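Local coordinates for DNA mismatch repair protein MUTS (Thermus aquaticus, PDB 1EWQ) that takes part in the repair of DNA mismatches, possibly carrying out the recognition step, binds mismatched DNA, and has a weak ATPase activity, at residues A344-L349 with E501-V506; A351-L356 with E381-L386; P373-L378 with K511-A516; G398-G403 with R497-V502. One frame throughout, in Å; residues are numbered along the deposited sequence.

In the fold
Four contacts gather in the helical MutS domain III. Reading from the N terminus, 344-349 and 351-356 open contacts 1 and 2 on helix 346-366, and 373-378 opens contact 3. Contact 2 closes first, at 381-386, wholly within the span of contact 1, bringing helix 376-385 back onto helix 346-366. Contact 3, still open, crosses it. Contact 4 runs from 398-403 to 497-502, within the loop of contact 3 and past a four-stranded sheet, and ends on the same part of helix 479-511 as contact 1. Contact 1 closes at 501-506, and contact 3, crossing it, closes at 511-516. Helix 479-511 and the start of helix 514-540 are thus tied to helices 346-366 and 376-385 and adjoining loops.

Contact 1: A344-L349 with E501-V506; sequences ASPKDL and EVFLEV
Phe503 reaches from helix 479-511 to the first turn of helix 346-366 and touches Ala344, Ser345 and Pro346 in a row, and Leu349 one turn on. Its CG is anti to the backbone N (chi1 164°), and the CE1-CZ side of the ring meets the other segment. Pro346 lies across it at about a right angle: its CD is 3.5 Å from Phe503 CZ, and its CA packs on CE1. Leu349 comes in obliquely, and its CD1 approaches Phe503 CE1 to 3.3 Å, a tight fit for two carbons. Ala344 O lies at the ring edge, near its plane, 3.4 Å from Phe503 CZ; the same oxygen takes a hydrogen bond from Arg507. Farther along, Val506 CG1 touches Leu349 CD1 more loosely, at 4.4 Å.

Within 344-349 the helix start is held by reciprocal bonds. Asp348 N donates to Ser345 OG over 3.0 Å, while Ser345 N gives a nearly straight bond (173°) to the anti side of Asp348 OD2, which also pairs with Arg338. This is a capping box, here opening a helix of the MutS domain III bundle directly against an aromatic side chain of helix 479-511.

Contact 2: A351-L356 with E381-L386; sequences ALRRSL and ELEAAL
Arg353 lays its aliphatic chain over the flank of Leu382 and Glu383. This is helix-helix packing within the MutS domain III bundle: the axes of segments 351-356 and 381-385 approach to 9.7 Å at a signed crossing angle of -130°, their directions opposed but well off antiparallel.

Leu382 fits between residues of helix 346-366. Its CD1 sits 3.8 Å from Arg353 CB and also reaches Leu352 CG, the two leucine side chains crossing at about a right angle; Leu356 CD1 grazes the same methyl. Its other methyl, CD2, packs on Val506 of helix 479-511, so Leu382 is buried between two helices.

Farther out on Arg353, CD lies 3.7 Å from Glu383 CG. The Glu383 carboxylate does not pair with the guanidinium; Arg353 NE and Glu383 OE2 are 6.8 Å apart. The chain stays extended from CB to CD and then bends at chi3 (62°), which places NE off that line, and the guanidinium beyond it reaches the carbonyls that follow the end of helix 376-385. Val387 O accepts a hydrogen bond from NH1, and Glu388 O a weak one from NH2. An alanine at Arg353 would probably deprive these carbonyls of the guanidinium's N-H groups and open a gap beside Glu383 CG where the methylenes had packed.

Leu386 O lies at the guanidinium edge, in its plane, and NH1 of Arg353 donates to it over 3.1 Å, a weak bond bent to 123° at the hydrogen.

Contact 3: P373-L378 with K511-A516; sequences PDLSPL and KRQAEA
Asp374 OD2 is gripped by two donors of one residue: Ser376 OG at 2.9 Å on the syn side, and Ser376 N at 3.0 Å on the anti side, the latter nearly straight (168°). Both reach the oxygen from the same face of the carboxylate plane. The bond from the amide makes an Asx turn, and the pair of bonds pins the backbone on both sides of Leu375, which occupies the N-cap position of helix 376-385 and carries much of the contact.

Leu375 CD2 is the methyl that does the touching. It lies 3.8 Å from Ala516 CB and 3.7 Å from Gln513 OE1, and it also brushes the CB and CG of Gln513. Leu378, with CG anti to the backbone N (chi1 -161°), sends CD1 against the same glutamine, 3.9 Å from Gln513 CG. Each leucine runs past Gln513 in the direction opposite to the glutamine's chain. The Gln513 chain bends at chi2 (-50°), which turns CD away from a straight course, and OE1 ends beside the methyl of Leu375. At the other end Pro373 closes the row: its CB stands 4.2 Å from Ala516 CB, and its CG packs on Ala516 O. Leu356 of helix 346-366 touches both Leu375 and Leu378.

Gln513 is itself an N-cap residue and the third residue of a type I beta turn from Lys511 to Ala514. Two helix N-termini therefore meet, an Asx turn leading into one and a beta turn into the other, in the helical bundle of MutS domain III.

Contact 4: G398-G403 with R497-V502; sequences GLIREG and RREEEV
Glu499 leaves helix 479-511 beside the 398-403 loop and stretches across to its backbone. From CB, CG stands anti to the backbone N (chi1 -171°) and passes 4.1 Å from Ile400 CG1. The chain stays extended to CD, which lies close to the amide of Leu399. At the tip OE2 takes two hydrogen bonds: Leu399 N at 2.8 Å, from above the carboxylate plane, and Ile400 N at 3.1 Å, on the anti side and straighter (164°). Both amides approach from the same face, and Gly398 CA packs against that oxygen too, at 3.4 Å. One carboxylate oxygen thus holds consecutive amides of a loop that runs on into helix 406-433, which with helix 479-511 forms the long helical lever leading out to the MutS clamp. An alanine in place of Glu499 would probably leave the amides of Leu399 and Ile400 without their shared acceptor and let this loop shift away from the helix.

One turn along the helix from Glu499, Val502 is crossed at a slant by Ile400, whose CD1 meets Val502 CG1 at 3.6 Å. Elsewhere on the helix, Glu501 joins Arg497 and Arg498 in a salt-bridge network, and Arg498 NH1 pairs with Asp405.

Contact 1: A344-L349 with E501-V506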
loop_
_atom_site.group_PDB
_atom_site.type_symbol
_atom_site.label_atom_id
_atom_site.label_comp_id
_atom_site.label_asym_id
_atom_site.label_seq_id
_atom_site.Cartn_x
_atom_site.Cartn_y
_atom_site.Cartn_z
ATOM N N ALA C 344 -32.681 5.707 -7.288
ATOM C CA ALA C 344 -32.837 4.331 -7.739
ATOM C C ALA C 344 -32.685 4.187 -9.256
ATOM O O ALA C 344 -33.313 4.915 -10.031
ATOM C CB ALA C 344 -34.178 3.790 -7.297
ATOM N N SER C 345 -31.857 3.224 -9.657
ATOM C CA SER C 345 -31.556 2.943 -11.057
ATOM C C SER C 345 -32.371 1.792 -11.636
ATOM O O SER C 345 -32.991 1.019 -10.910
ATOM C CB SER C 345 -30.080 2.570 -11.192
ATOM O OG SER C 345 -29.859 1.274 -10.653
ATOM N N PRO C 346 -32.380 1.667 -12.965
ATOM C CA PRO C 346 -33.153 0.550 -13.500
ATOM C C PRO C 346 -32.558 -0.766 -12.992
ATOM O O PRO C 346 -33.247 -1.773 -12.887
ATOM C CB PRO C 346 -33.045 0.735 -15.018
ATOM C CG PRO C 346 -31.908 1.722 -15.204
ATOM C CD PRO C 346 -32.001 2.612 -14.023
ATOM N N LYS C 347 -31.276 -0.733 -12.655
ATOM C CA LYS C 347 -30.599 -1.909 -12.129
ATOM C C LYS C 347 -31.153 -2.214 -10.727
ATOM O O LYS C 347 -31.379 -3.379 -10.364
ATOM C CB LYS C 347 -29.098 -1.650 -12.033
ATOM C CG LYS C 347 -28.268 -2.905 -11.924
ATOM C CD LYS C 347 -28.149 -3.569 -13.303
ATOM C CE LYS C 347 -27.396 -2.664 -14.287
ATOM N NZ LYS C 347 -27.200 -3.327 -15.615
ATOM N N ASP C 348 -31.376 -1.164 -9.941
ATOM C CA ASP C 348 -31.915 -1.356 -8.601
ATOM C C ASP C 348 -33.287 -2.004 -8.676
ATOM O O ASP C 348 -33.594 -2.880 -7.874
ATOM C CB ASP C 348 -32.001 -0.025 -7.846
ATOM C CG ASP C 348 -30.634 0.540 -7.517
ATOM O OD1 ASP C 348 -29.774 -0.237 -7.061
ATOM O OD2 ASP C 348 -30.416 1.751 -7.708
ATOM N N LEU C 349 -34.110 -1.590 -9.639
ATOM C CA LEU C 349 -35.452 -2.172 -9.773
ATOM C C LEU C 349 -35.397 -3.652 -10.156
ATOM O O LEU C 349 -36.265 -4.433 -9.770
ATOM C CB LEU C 349 -36.284 -1.399 -10.807
ATOM C CG LEU C 349 -36.550 0.082 -10.481
ATOM C CD1 LEU C 349 -37.370 0.710 -11.593
ATOM C CD2 LEU C 349 -37.286 0.209 -9.156
ATOM N N GLU C 501 -39.852 8.089 -19.115
ATOM C CA GLU C 501 -41.044 8.465 -18.355
ATOM C C GLU C 501 -41.628 7.221 -17.678
ATOM O O GLU C 501 -42.016 7.265 -16.514
ATOM C CB GLU C 501 -42.115 9.095 -19.265
ATOM C CG GLU C 501 -41.651 10.304 -20.080
ATOM C CD GLU C 501 -42.772 10.940 -20.912
ATOM O OE1 GLU C 501 -43.617 10.204 -21.468
ATOM O OE2 GLU C 501 -42.798 12.182 -21.022
ATOM N N VAL C 502 -41.687 6.114 -18.408
ATOM C CA VAL C 502 -42.227 4.880 -17.850
ATOM C C VAL C 502 -41.337 4.366 -16.725
ATOM O O VAL C 502 -41.832 3.903 -15.699
ATOM C CB VAL C 502 -42.376 3.794 -18.929
ATOM C CG1 VAL C 502 -42.858 2.496 -18.301
ATOM C CG2 VAL C 502 -43.372 4.259 -19.993
ATOM N N PHE C 503 -40.024 4.450 -16.913
ATOM C CA PHE C 503 -39.098 4.011 -15.875
ATOM C C PHE C 503 -39.394 4.782 -14.596
ATOM O O PHE C 503 -39.540 4.191 -13.528
ATOM C CB PHE C 503 -37.646 4.264 -16.282
ATOM C CG PHE C 503 -36.684 4.187 -15.134
ATOM C CD1 PHE C 503 -36.443 2.979 -14.489
ATOM C CD2 PHE C 503 -36.061 5.336 -14.654
ATOM C CE1 PHE C 503 -35.595 2.916 -13.375
ATOM C CE2 PHE C 503 -35.215 5.284 -13.546
ATOM C CZ PHE C 503 -34.983 4.066 -12.904
ATOM N N LEU C 504 -39.478 6.106 -14.713
ATOM C CA LEU C 504 -39.762 6.965 -13.567
ATOM C C LEU C 504 -41.098 6.637 -12.905
ATOM O O LEU C 504 -41.195 6.631 -11.682
ATOM C CB LEU C 504 -39.729 8.440 -13.984
ATOM C CG LEU C 504 -38.326 8.918 -14.376
ATOM C CD1 LEU C 504 -38.352 10.383 -14.793
ATOM C CD2 LEU C 504 -37.386 8.719 -13.188
ATOM N N GLU C 505 -42.119 6.352 -13.710
ATOM C CA GLU C 505 -43.437 6.018 -13.181
ATOM C C GLU C 505 -43.347 4.713 -12.389
ATOM O O GLU C 505 -43.873 4.605 -11.284
ATOM C CB GLU C 505 -44.458 5.886 -14.328
ATOM C CG GLU C 505 -44.623 7.172 -15.173
ATOM C CD GLU C 505 -45.514 7.001 -16.414
ATOM O OE1 GLU C 505 -45.861 5.847 -16.772
ATOM O OE2 GLU C 505 -45.856 8.034 -17.043
ATOM N N VAL C 506 -42.668 3.722 -12.958
ATOM C CA VAL C 506 -42.500 2.429 -12.299
ATOM C C VAL C 506 -41.665 2.601 -11.025
ATOM O O VAL C 506 -41.954 1.994 -9.991
ATOM C CB VAL C 506 -41.804 1.418 -13.241
ATOM C CG1 VAL C 506 -41.622 0.079 -12.541
ATOM C CG2 VAL C 506 -42.637 1.240 -14.508
#

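Contact 2: A351-L356 with E381-L386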
loop_
_atom_site.group_PDB
_atom_site.type_symbol
_atom_site.label_atom_id
_atom_site.label_comp_id
_atom_site.label_asym_id
_atom_site.label_seq_id
_atom_site.Cartn_x
_atom_site.Cartn_y
_atom_site.Cartn_z
ATOM N N ALA C 351 -32.954 -5.763 -9.302
ATOM C CA ALA C 351 -32.574 -6.429 -8.061
ATOM C C ALA C 351 -33.775 -6.452 -7.110
ATOM O O ALA C 351 -34.013 -7.443 -6.425
ATOM C CB ALA C 351 -31.394 -5.701 -7.416
ATOM N N LEU C 352 -34.538 -5.362 -7.084
ATOM C CA LEU C 352 -35.710 -5.284 -6.223
ATOM C C LEU C 352 -36.716 -6.379 -6.582
ATOM O O LEU C 352 -37.187 -7.103 -5.709
ATOM C CB LEU C 352 -36.379 -3.905 -6.333
ATOM C CG LEU C 352 -37.710 -3.740 -5.581
ATOM C CD1 LEU C 352 -37.559 -4.170 -4.119
ATOM C CD2 LEU C 352 -38.172 -2.295 -5.668
ATOM N N ARG C 353 -37.040 -6.496 -7.867
ATOM C CA ARG C 353 -37.976 -7.519 -8.330
ATOM C C ARG C 353 -37.473 -8.914 -7.960
ATOM O O ARG C 353 -38.238 -9.744 -7.481
ATOM C CB ARG C 353 -38.158 -7.438 -9.851
ATOM C CG ARG C 353 -39.026 -8.550 -10.424
ATOM C CD ARG C 353 -39.018 -8.522 -11.939
ATOM N NE ARG C 353 -37.671 -8.736 -12.453
ATOM C CZ ARG C 353 -37.314 -8.546 -13.718
ATOM N NH1 ARG C 353 -38.208 -8.135 -14.612
ATOM N NH2 ARG C 353 -36.060 -8.763 -14.092
ATOM N N ARG C 354 -36.191 -9.173 -8.196
ATOM C CA ARG C 354 -35.620 -10.472 -7.861
ATOM C C ARG C 354 -35.846 -10.773 -6.381
ATOM O O ARG C 354 -36.282 -11.867 -6.014
ATOM C CB ARG C 354 -34.115 -10.508 -8.173
ATOM C CG ARG C 354 -33.409 -11.713 -7.539
ATOM C CD ARG C 354 -31.963 -11.926 -7.997
ATOM N NE ARG C 354 -31.068 -10.780 -7.819
ATOM C CZ ARG C 354 -30.973 -10.037 -6.719
ATOM N NH1 ARG C 354 -31.736 -10.292 -5.665
ATOM N NH2 ARG C 354 -30.081 -9.052 -6.659
ATOM N N SER C 355 -35.562 -9.784 -5.539
ATOM C CA SER C 355 -35.725 -9.933 -4.095
ATOM C C SER C 355 -37.180 -10.144 -3.685
ATOM O O SER C 355 -37.472 -10.938 -2.790
ATOM C CB SER C 355 -35.169 -8.704 -3.377
ATOM O OG SER C 355 -33.791 -8.555 -3.647
ATOM N N LEU C 356 -38.092 -9.431 -4.333
ATOM C CA LEU C 356 -39.502 -9.562 -4.005
ATOM C C LEU C 356 -40.078 -10.910 -4.442
ATOM O O LEU C 356 -41.136 -11.322 -3.964
ATOM C CB LEU C 356 -40.302 -8.416 -4.628
ATOM C CG LEU C 356 -39.958 -7.016 -4.105
ATOM C CD1 LEU C 356 -40.912 -6.006 -4.708
ATOM C CD2 LEU C 356 -40.038 -6.982 -2.581
ATOM N N GLU C 381 -46.078 -5.681 -10.766
ATOM C CA GLU C 381 -45.930 -4.508 -11.625
ATOM C C GLU C 381 -44.513 -4.481 -12.189
ATOM O O GLU C 381 -44.314 -4.168 -13.361
ATOM C CB GLU C 381 -46.194 -3.209 -10.850
ATOM C CG GLU C 381 -47.616 -3.033 -10.323
ATOM C CD GLU C 381 -47.904 -1.593 -9.897
ATOM O OE1 GLU C 381 -47.979 -0.722 -10.794
ATOM O OE2 GLU C 381 -48.041 -1.326 -8.676
ATOM N N LEU C 382 -43.534 -4.814 -11.350
ATOM C CA LEU C 382 -42.142 -4.837 -11.780
ATOM C C LEU C 382 -41.963 -5.927 -12.827
ATOM O O LEU C 382 -41.362 -5.698 -13.881
ATOM C CB LEU C 382 -41.207 -5.089 -10.589
ATOM C CG LEU C 382 -40.983 -3.933 -9.605
ATOM C CD1 LEU C 382 -39.996 -4.347 -8.527
ATOM C CD2 LEU C 382 -40.448 -2.726 -10.353
ATOM N N GLU C 383 -42.498 -7.109 -12.534
ATOM C CA GLU C 383 -42.412 -8.241 -13.452
ATOM C C GLU C 383 -43.037 -7.913 -14.808
ATOM O O GLU C 383 -42.537 -8.335 -15.850
ATOM C CB GLU C 383 -43.125 -9.462 -12.858
ATOM C CG GLU C 383 -42.360 -10.174 -11.751
ATOM C CD GLU C 383 -43.182 -11.267 -11.085
ATOM O OE1 GLU C 383 -43.592 -12.224 -11.773
ATOM O OE2 GLU C 383 -43.428 -11.165 -9.868
ATOM N N ALA C 384 -44.137 -7.166 -14.781
ATOM C CA ALA C 384 -44.859 -6.789 -15.992
ATOM C C ALA C 384 -44.272 -5.572 -16.697
ATOM O O ALA C 384 -44.562 -5.329 -17.865
ATOM C CB ALA C 384 -46.312 -6.516 -15.652
ATOM N N ALA C 385 -43.448 -4.808 -15.988
ATOM C CA ALA C 385 -42.862 -3.609 -16.564
ATOM C C ALA C 385 -41.460 -3.763 -17.138
ATOM O O ALA C 385 -41.167 -3.242 -18.214
ATOM C CB ALA C 385 -42.862 -2.493 -15.531
ATOM N N LEU C 386 -40.597 -4.483 -16.433
ATOM C CA LEU C 386 -39.213 -4.620 -16.871
ATOM C C LEU C 386 -38.868 -5.912 -17.589
ATOM O O LEU C 386 -39.403 -6.979 -17.268
ATOM C CB LEU C 386 -38.289 -4.462 -15.662
ATOM C CG LEU C 386 -38.644 -3.338 -14.682
ATOM C CD1 LEU C 386 -37.700 -3.387 -13.496
ATOM C CD2 LEU C 386 -38.567 -1.992 -15.387
#

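Contact 3: P373-L378 with K511-A516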
loop_
_atom_site.group_PDB
_atom_site.type_symbol
_atom_site.label_atom_id
_atom_site.label_comp_id
_atom_site.label_asym_id
_atom_site.label_seq_id
_atom_site.Cartn_x
_atom_site.Cartn_y
_atom_site.Cartn_z
ATOM N N PRO C 373 -43.742 -8.410 5.173
ATOM C CA PRO C 373 -44.717 -7.670 4.364
ATOM C C PRO C 373 -45.057 -8.381 3.060
ATOM O O PRO C 373 -44.207 -9.047 2.470
ATOM C CB PRO C 373 -44.009 -6.345 4.096
ATOM C CG PRO C 373 -43.102 -6.193 5.284
ATOM C CD PRO C 373 -42.559 -7.581 5.461
ATOM N N ASP C 374 -46.305 -8.251 2.621
ATOM C CA ASP C 374 -46.716 -8.840 1.352
ATOM C C ASP C 374 -46.546 -7.728 0.327
ATOM O O ASP C 374 -47.222 -6.702 0.394
ATOM C CB ASP C 374 -48.179 -9.288 1.370
ATOM C CG ASP C 374 -48.628 -9.876 0.029
ATOM O OD1 ASP C 374 -49.818 -10.240 -0.097
ATOM O OD2 ASP C 374 -47.797 -9.980 -0.905
ATOM N N LEU C 375 -45.629 -7.932 -0.607
ATOM C CA LEU C 375 -45.353 -6.945 -1.634
ATOM C C LEU C 375 -45.572 -7.526 -3.023
ATOM O O LEU C 375 -45.035 -7.020 -4.009
ATOM C CB LEU C 375 -43.912 -6.454 -1.489
ATOM C CG LEU C 375 -43.651 -5.613 -0.237
ATOM C CD1 LEU C 375 -42.164 -5.459 0.008
ATOM C CD2 LEU C 375 -44.315 -4.268 -0.414
ATOM N N SER C 376 -46.364 -8.592 -3.106
ATOM C CA SER C 376 -46.617 -9.218 -4.397
ATOM C C SER C 376 -47.168 -8.215 -5.407
ATOM O O SER C 376 -46.839 -8.282 -6.586
ATOM C CB SER C 376 -47.558 -10.423 -4.251
ATOM O OG SER C 376 -48.759 -10.077 -3.597
ATOM N N PRO C 377 -48.001 -7.258 -4.962
ATOM C CA PRO C 377 -48.505 -6.312 -5.964
ATOM C C PRO C 377 -47.405 -5.478 -6.644
ATOM O O PRO C 377 -47.488 -5.204 -7.840
ATOM C CB PRO C 377 -49.517 -5.468 -5.175
ATOM C CG PRO C 377 -49.082 -5.614 -3.756
ATOM C CD PRO C 377 -48.652 -7.045 -3.659
ATOM N N LEU C 378 -46.377 -5.094 -5.891
ATOM C CA LEU C 378 -45.262 -4.313 -6.436
ATOM C C LEU C 378 -44.432 -5.237 -7.335
ATOM O O LEU C 378 -43.962 -4.847 -8.408
ATOM C CB LEU C 378 -44.377 -3.790 -5.297
ATOM C CG LEU C 378 -43.410 -2.619 -5.537
ATOM C CD1 LEU C 378 -42.284 -2.691 -4.519
ATOM C CD2 LEU C 378 -42.833 -2.663 -6.932
ATOM N N LYS C 511 -41.046 3.289 -5.019
ATOM C CA LYS C 511 -40.752 4.245 -3.965
ATOM C C LYS C 511 -41.859 4.321 -2.903
ATOM O O LYS C 511 -41.578 4.516 -1.718
ATOM C CB LYS C 511 -40.499 5.621 -4.577
ATOM C CG LYS C 511 -40.203 6.711 -3.565
ATOM C CD LYS C 511 -39.975 8.063 -4.238
ATOM C CE LYS C 511 -39.834 9.172 -3.204
ATOM N NZ LYS C 511 -39.434 10.480 -3.812
ATOM N N ARG C 512 -43.112 4.148 -3.315
ATOM C CA ARG C 512 -44.215 4.205 -2.368
ATOM C C ARG C 512 -44.180 3.075 -1.343
ATOM O O ARG C 512 -44.813 3.166 -0.295
ATOM C CB ARG C 512 -45.542 4.203 -3.119
ATOM C CG ARG C 512 -45.840 5.556 -3.732
ATOM C CD ARG C 512 -46.914 5.496 -4.797
ATOM N NE ARG C 512 -47.119 6.825 -5.371
ATOM C CZ ARG C 512 -47.504 7.048 -6.625
ATOM N NH1 ARG C 512 -47.727 6.022 -7.444
ATOM N NH2 ARG C 512 -47.661 8.295 -7.058
ATOM N N GLN C 513 -43.425 2.023 -1.643
ATOM C CA GLN C 513 -43.299 0.888 -0.737
ATOM C C GLN C 513 -41.976 0.924 0.024
ATOM O O GLN C 513 -41.582 -0.067 0.640
ATOM C CB GLN C 513 -43.383 -0.428 -1.511
ATOM C CG GLN C 513 -44.709 -0.659 -2.228
ATOM C CD GLN C 513 -45.898 -0.453 -1.316
ATOM O OE1 GLN C 513 -45.914 -0.948 -0.188
ATOM N NE2 GLN C 513 -46.899 0.280 -1.792
ATOM N N ALA C 514 -41.293 2.061 -0.019
ATOM C CA ALA C 514 -40.002 2.202 0.656
ATOM C C ALA C 514 -40.016 1.709 2.110
ATOM O O ALA C 514 -39.120 0.993 2.541
ATOM C CB ALA C 514 -39.541 3.660 0.601
ATOM N N GLU C 515 -41.045 2.084 2.858
ATOM C CA GLU C 515 -41.141 1.680 4.251
ATOM C C GLU C 515 -41.309 0.160 4.419
ATOM O O GLU C 515 -40.706 -0.438 5.311
ATOM C CB GLU C 515 -42.296 2.434 4.917
ATOM C CG GLU C 515 -42.066 2.727 6.388
ATOM C CD GLU C 515 -40.677 3.298 6.654
ATOM O OE1 GLU C 515 -40.280 4.263 5.959
ATOM O OE2 GLU C 515 -39.988 2.781 7.566
ATOM N N ALA C 516 -42.122 -0.464 3.568
ATOM C CA ALA C 516 -42.321 -1.911 3.663
ATOM C C ALA C 516 -40.999 -2.598 3.324
ATOM O O ALA C 516 -40.661 -3.638 3.885
ATOM C CB ALA C 516 -43.432 -2.375 2.703
#

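Contact 4: G398-G403 with R497-V502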
loop_
_atom_site.group_PDB
_atom_site.type_symbol
_atom_site.label_atom_id
_atom_site.label_comp_id
_atom_site.label_asym_id
_atom_site.label_seq_id
_atom_site.Cartn_x
_atom_site.Cartn_y
_atom_site.Cartn_z
ATOM N N GLY C 398 -34.119 -1.700 -24.709
ATOM C CA GLY C 398 -35.401 -1.787 -24.042
ATOM C C GLY C 398 -35.369 -2.117 -22.564
ATOM O O GLY C 398 -35.048 -3.234 -22.154
ATOM N N LEU C 399 -35.711 -1.125 -21.758
ATOM C CA LEU C 399 -35.753 -1.296 -20.324
ATOM C C LEU C 399 -37.132 -1.888 -20.059
ATOM O O LEU C 399 -37.277 -2.882 -19.350
ATOM C CB LEU C 399 -35.637 0.067 -19.646
ATOM C CG LEU C 399 -35.206 0.178 -18.185
ATOM C CD1 LEU C 399 -35.670 1.515 -17.672
ATOM C CD2 LEU C 399 -35.797 -0.944 -17.340
ATOM N N ILE C 400 -38.138 -1.266 -20.671
ATOM C CA ILE C 400 -39.533 -1.659 -20.522
ATOM C C ILE C 400 -39.935 -2.705 -21.545
ATOM O O ILE C 400 -39.553 -2.622 -22.707
ATOM C CB ILE C 400 -40.452 -0.422 -20.671
ATOM C CG1 ILE C 400 -40.058 0.636 -19.635
ATOM C CG2 ILE C 400 -41.916 -0.817 -20.501
ATOM C CD1 ILE C 400 -40.160 0.159 -18.192
ATOM N N ARG C 401 -40.720 -3.685 -21.114
ATOM C CA ARG C 401 -41.158 -4.757 -22.007
ATOM C C ARG C 401 -42.303 -4.390 -22.940
ATOM O O ARG C 401 -43.139 -3.538 -22.627
ATOM C CB ARG C 401 -41.563 -5.981 -21.197
ATOM C CG ARG C 401 -40.463 -6.464 -20.296
ATOM C CD ARG C 401 -40.603 -7.930 -19.995
ATOM N NE ARG C 401 -41.916 -8.257 -19.458
ATOM C CZ ARG C 401 -42.216 -9.447 -18.956
ATOM N NH1 ARG C 401 -41.286 -10.400 -18.934
ATOM N NH2 ARG C 401 -43.430 -9.686 -18.469
ATOM N N GLU C 402 -42.338 -5.054 -24.092
ATOM C CA GLU C 402 -43.379 -4.809 -25.073
ATOM C C GLU C 402 -44.755 -5.128 -24.514
ATOM O O GLU C 402 -44.951 -6.135 -23.826
ATOM C CB GLU C 402 -43.122 -5.633 -26.334
ATOM C CG GLU C 402 -42.037 -5.040 -27.214
ATOM C CD GLU C 402 -41.682 -5.928 -28.385
ATOM O OE1 GLU C 402 -42.604 -6.303 -29.148
ATOM O OE2 GLU C 402 -40.477 -6.248 -28.542
ATOM N N GLY C 403 -45.705 -4.244 -24.808
ATOM C CA GLY C 403 -47.065 -4.429 -24.336
ATOM C C GLY C 403 -47.361 -3.810 -22.980
ATOM O O GLY C 403 -48.496 -3.875 -22.507
ATOM N N ARG C 497 -37.660 9.186 -24.741
ATOM C CA ARG C 497 -38.450 10.000 -23.825
ATOM C C ARG C 497 -39.478 9.175 -23.071
ATOM O O ARG C 497 -39.412 9.052 -21.848
ATOM C CB ARG C 497 -39.188 11.124 -24.562
ATOM C CG ARG C 497 -40.018 11.964 -23.594
ATOM C CD ARG C 497 -40.778 13.107 -24.231
ATOM N NE ARG C 497 -41.322 13.977 -23.187
ATOM C CZ ARG C 497 -42.028 15.083 -23.411
ATOM N NH1 ARG C 497 -42.288 15.465 -24.654
ATOM N NH2 ARG C 497 -42.458 15.821 -22.390
ATOM N N ARG C 498 -40.439 8.628 -23.807
ATOM C CA ARG C 498 -41.496 7.814 -23.219
ATOM C C ARG C 498 -40.945 6.710 -22.324
ATOM O O ARG C 498 -41.475 6.459 -21.245
ATOM C CB ARG C 498 -42.358 7.192 -24.323
ATOM C CG ARG C 498 -43.231 6.017 -23.877
ATOM C CD ARG C 498 -44.556 6.449 -23.248
ATOM N NE ARG C 498 -44.414 7.310 -22.080
ATOM C CZ ARG C 498 -45.177 7.226 -20.993
ATOM N NH1 ARG C 498 -46.135 6.318 -20.918
ATOM N NH2 ARG C 498 -44.985 8.057 -19.982
ATOM N N GLU C 499 -39.881 6.051 -22.769
ATOM C CA GLU C 499 -39.311 4.968 -21.980
ATOM C C GLU C 499 -38.722 5.462 -20.659
ATOM O O GLU C 499 -38.796 4.765 -19.654
ATOM C CB GLU C 499 -38.262 4.206 -22.791
ATOM C CG GLU C 499 -37.796 2.929 -22.106
ATOM C CD GLU C 499 -37.135 1.961 -23.066
ATOM O OE1 GLU C 499 -36.344 2.424 -23.920
ATOM O OE2 GLU C 499 -37.396 0.742 -22.956
ATOM N N GLU C 500 -38.140 6.658 -20.651
ATOM C CA GLU C 500 -37.605 7.189 -19.408
ATOM C C GLU C 500 -38.788 7.557 -18.510
ATOM O O GLU C 500 -38.738 7.363 -17.293
ATOM C CB GLU C 500 -36.749 8.434 -19.644
ATOM C CG GLU C 500 -35.987 8.857 -18.388
ATOM C CD GLU C 500 -35.190 10.134 -18.566
ATOM O OE1 GLU C 500 -35.784 11.230 -18.448
ATOM O OE2 GLU C 500 -33.966 10.047 -18.824
ATOM N N GLU C 501 -39.852 8.089 -19.115
ATOM C CA GLU C 501 -41.044 8.465 -18.355
ATOM C C GLU C 501 -41.628 7.221 -17.678
ATOM O O GLU C 501 -42.016 7.265 -16.514
ATOM C CB GLU C 501 -42.115 9.095 -19.265
ATOM C CG GLU C 501 -41.651 10.304 -20.080
ATOM C CD GLU C 501 -42.772 10.940 -20.912
ATOM O OE1 GLU C 501 -43.617 10.204 -21.468
ATOM O OE2 GLU C 501 -42.798 12.182 -21.022
ATOM N N VAL C 502 -41.687 6.114 -18.408
ATOM C CA VAL C 502 -42.227 4.880 -17.850
ATOM C C VAL C 502 -41.337 4.366 -16.725
ATOM O O VAL C 502 -41.832 3.903 -15.699
ATOM C CB VAL C 502 -42.376 3.794 -18.929
ATOM C CG1 VAL C 502 -42.858 2.496 -18.301
ATOM C CG2 VAL C 502 -43.372 4.259 -19.993
#